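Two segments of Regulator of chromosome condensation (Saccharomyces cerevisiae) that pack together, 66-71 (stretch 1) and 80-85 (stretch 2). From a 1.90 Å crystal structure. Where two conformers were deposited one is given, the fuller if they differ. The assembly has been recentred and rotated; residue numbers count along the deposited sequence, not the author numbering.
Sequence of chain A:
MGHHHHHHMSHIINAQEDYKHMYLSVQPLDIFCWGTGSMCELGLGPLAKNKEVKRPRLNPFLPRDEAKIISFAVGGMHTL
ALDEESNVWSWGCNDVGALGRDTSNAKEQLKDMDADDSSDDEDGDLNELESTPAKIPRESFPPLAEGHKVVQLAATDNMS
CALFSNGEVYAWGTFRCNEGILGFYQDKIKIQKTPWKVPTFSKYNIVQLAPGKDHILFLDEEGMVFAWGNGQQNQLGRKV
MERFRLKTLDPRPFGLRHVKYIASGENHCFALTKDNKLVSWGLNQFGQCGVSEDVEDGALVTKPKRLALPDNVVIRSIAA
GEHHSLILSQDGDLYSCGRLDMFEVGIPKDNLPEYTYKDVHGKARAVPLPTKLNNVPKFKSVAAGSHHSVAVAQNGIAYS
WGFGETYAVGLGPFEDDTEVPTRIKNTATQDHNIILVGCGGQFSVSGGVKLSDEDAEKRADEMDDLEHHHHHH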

# COMPACT_ATOMS: atom_id res chain seq x y z
N GLU A 66 16.40 8.44 -17.54
CA GLU A 66 16.16 7.44 -18.58
C GLU A 66 14.91 6.59 -18.31
O GLU A 66 14.00 6.53 -19.15
CB GLU A 66 17.39 6.54 -18.75
CG GLU A 66 17.45 5.85 -20.11
N ALA A 67 14.88 5.92 -17.16
CA ALA A 67 13.69 5.14 -16.79
C ALA A 67 12.49 6.06 -16.60
O ALA A 67 11.38 5.74 -17.02
CB ALA A 67 13.95 4.31 -15.54
N LYS A 68 12.71 7.22 -15.98
CA LYS A 68 11.68 8.25 -15.81
C LYS A 68 10.42 7.72 -15.12
O LYS A 68 9.29 7.91 -15.59
CB LYS A 68 11.33 8.93 -17.14
CG LYS A 68 12.53 9.57 -17.85
CD LYS A 68 12.11 10.23 -19.16
CE LYS A 68 13.28 10.98 -19.81
NZ LYS A 68 12.94 11.44 -21.19
N ILE A 69 10.64 7.07 -13.98
CA ILE A 69 9.56 6.54 -13.17
C ILE A 69 8.74 7.69 -12.55
O ILE A 69 9.31 8.61 -11.96
CB ILE A 69 10.10 5.61 -12.07
CG1 ILE A 69 10.86 4.42 -12.69
CG2 ILE A 69 8.96 5.13 -11.13
CD1 ILE A 69 10.07 3.62 -13.76
N ILE A 70 7.41 7.61 -12.70
CA ILE A 70 6.51 8.61 -12.13
C ILE A 70 5.45 8.03 -11.16
O ILE A 70 4.66 8.78 -10.59
CB ILE A 70 5.81 9.45 -13.24
CG1 ILE A 70 5.27 8.55 -14.36
CG2 ILE A 70 6.80 10.44 -13.85
CD1 ILE A 70 3.91 7.95 -14.11
N SER A 71 5.44 6.71 -11.00
CA SER A 71 4.53 6.06 -10.03
C SER A 71 5.09 4.70 -9.66
O SER A 71 5.82 4.10 -10.42
CB SER A 71 3.13 5.85 -10.62
OG SER A 71 2.18 5.57 -9.58
N LEU A 80 5.59 -2.82 -8.65
CA LEU A 80 5.35 -2.38 -10.01
C LEU A 80 5.67 -0.90 -10.07
O LEU A 80 5.40 -0.18 -9.12
CB LEU A 80 3.89 -2.59 -10.38
CG LEU A 80 3.31 -3.99 -10.12
CD1 LEU A 80 1.81 -3.97 -10.39
CD2 LEU A 80 4.02 -5.07 -10.97
N ALA A 81 6.25 -0.45 -11.18
CA ALA A 81 6.49 0.97 -11.40
C ALA A 81 6.03 1.40 -12.79
O ALA A 81 5.92 0.57 -13.71
CB ALA A 81 7.97 1.31 -11.18
N LEU A 82 5.72 2.68 -12.92
CA LEU A 82 5.21 3.23 -14.17
C LEU A 82 6.09 4.39 -14.63
O LEU A 82 6.45 5.25 -13.82
CB LEU A 82 3.78 3.74 -13.97
CG LEU A 82 2.97 4.12 -15.21
CD1 LEU A 82 2.66 2.89 -16.02
CD2 LEU A 82 1.70 4.82 -14.77
N ASP A 83 6.41 4.41 -15.92
CA ASP A 83 7.21 5.50 -16.45
C ASP A 83 6.38 6.50 -17.27
O ASP A 83 5.16 6.35 -17.41
CB ASP A 83 8.44 4.98 -17.23
CG ASP A 83 8.08 4.20 -18.49
OD1 ASP A 83 7.02 4.47 -19.11
OD2 ASP A 83 8.89 3.32 -18.88
N GLU A 84 7.05 7.52 -17.79
CA GLU A 84 6.37 8.57 -18.55
C GLU A 84 5.62 8.07 -19.79
O GLU A 84 4.60 8.66 -20.17
CB GLU A 84 7.35 9.67 -18.94
CG GLU A 84 7.70 10.60 -17.79
CD GLU A 84 8.76 11.61 -18.16
OE1 GLU A 84 9.14 11.69 -19.35
OE2 GLU A 84 9.22 12.32 -17.25
N GLU A 85 6.12 7.00 -20.41
CA GLU A 85 5.43 6.48 -21.59
C GLU A 85 4.47 5.35 -21.23
O GLU A 85 3.99 4.61 -22.10
CB GLU A 85 6.41 6.12 -22.70
CG GLU A 85 7.08 7.35 -23.31
CD GLU A 85 6.13 8.54 -23.44
OE1 GLU A 85 6.45 9.63 -22.92
OE2 GLU A 85 5.06 8.39 -24.07
O HOH W 1 11.26 4.51 -19.44

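Two strand segments of one chain, I69 to S71 and L80 to D83, lie side by side in antiparallel register, though their N-to-C directions make an angle of 117° and so stand well short of a straight antiparallel pair. Their axes approach to 4.5 Å. The register is set at two points: I69 faces D83 as a non-hydrogen-bonded pair, with CA atoms 4.2 Å apart, and S71 faces L82 as a hydrogen-bonded pair, with CA atoms 5.1 Å apart. Between these points stretch 1 spends two steps and stretch 2 only one, so the register shifts by one residue in a beta bulge.

The carbonyl of L82 marks the bulge. Its O accepts a nearly straight hydrogen bond from I70 N at 2.8 Å and a weak one from S71 N at 3.3 Å, two successive amides converging on one acceptor. I70, with phi/psi of -122/-3, departs from extended strand geometry, which lets its amide and the next point the same way. The return bond, L82 N to S71 O at 2.9 Å, is again nearly straight and closes the pair. At the other end, E84 N gives a weak bond to K68 O at 3.2 Å. CA-H...O contacts fill in between: D83 CA to K68 O at 3.3 Å, I69 CA to L82 O at 3.4 Å and A81 CA to S71 O at 3.3 Å. K68 leads into the strand with both phi and psi positive, at 55/51.

The contact buries 431 Å² in all, counting both stretches. S71 and L82 put their side chains on the same face of the sheet, where their CB atoms sit 4.0 Å apart; the small serine takes up little room beside the leucine, and its buried OG is satisfied by a hydrogen bond elsewhere in the structure. I70 starts sideways, but its end comes nearer: CD1 reaches CD2 of L82 at 3.9 Å, while CG2 lies 4.0 Å from CG of E84, so the branched side chain spans both neighbours. I69 also starts sideways; its CG2 lies 3.9 Å from CB of A81, a short side chain that offers a single methyl to the contact, and its terminal CD1 4.1 Å from CB of D83.

D83 is buried yet charged, and its carboxylate is occupied. OD1 accepts a weak bond from E85 N at 3.0 Å within its own stretch, and a water O lies 2.7 Å from both D83 OD2 and A67 O, placed to donate to either and so to link the stretches, beside the close approach of A67 O to D83 CB at 3.0 Å. At the more open edge, the extended side chain of K68 passes the tip of E84, its CD 3.3 Å from E84 OE1. The charges of K68 NZ and E84 OE1 are 4.2 Å apart, near enough to attract but beyond a salt bridge; long side chains suit this partly exposed site.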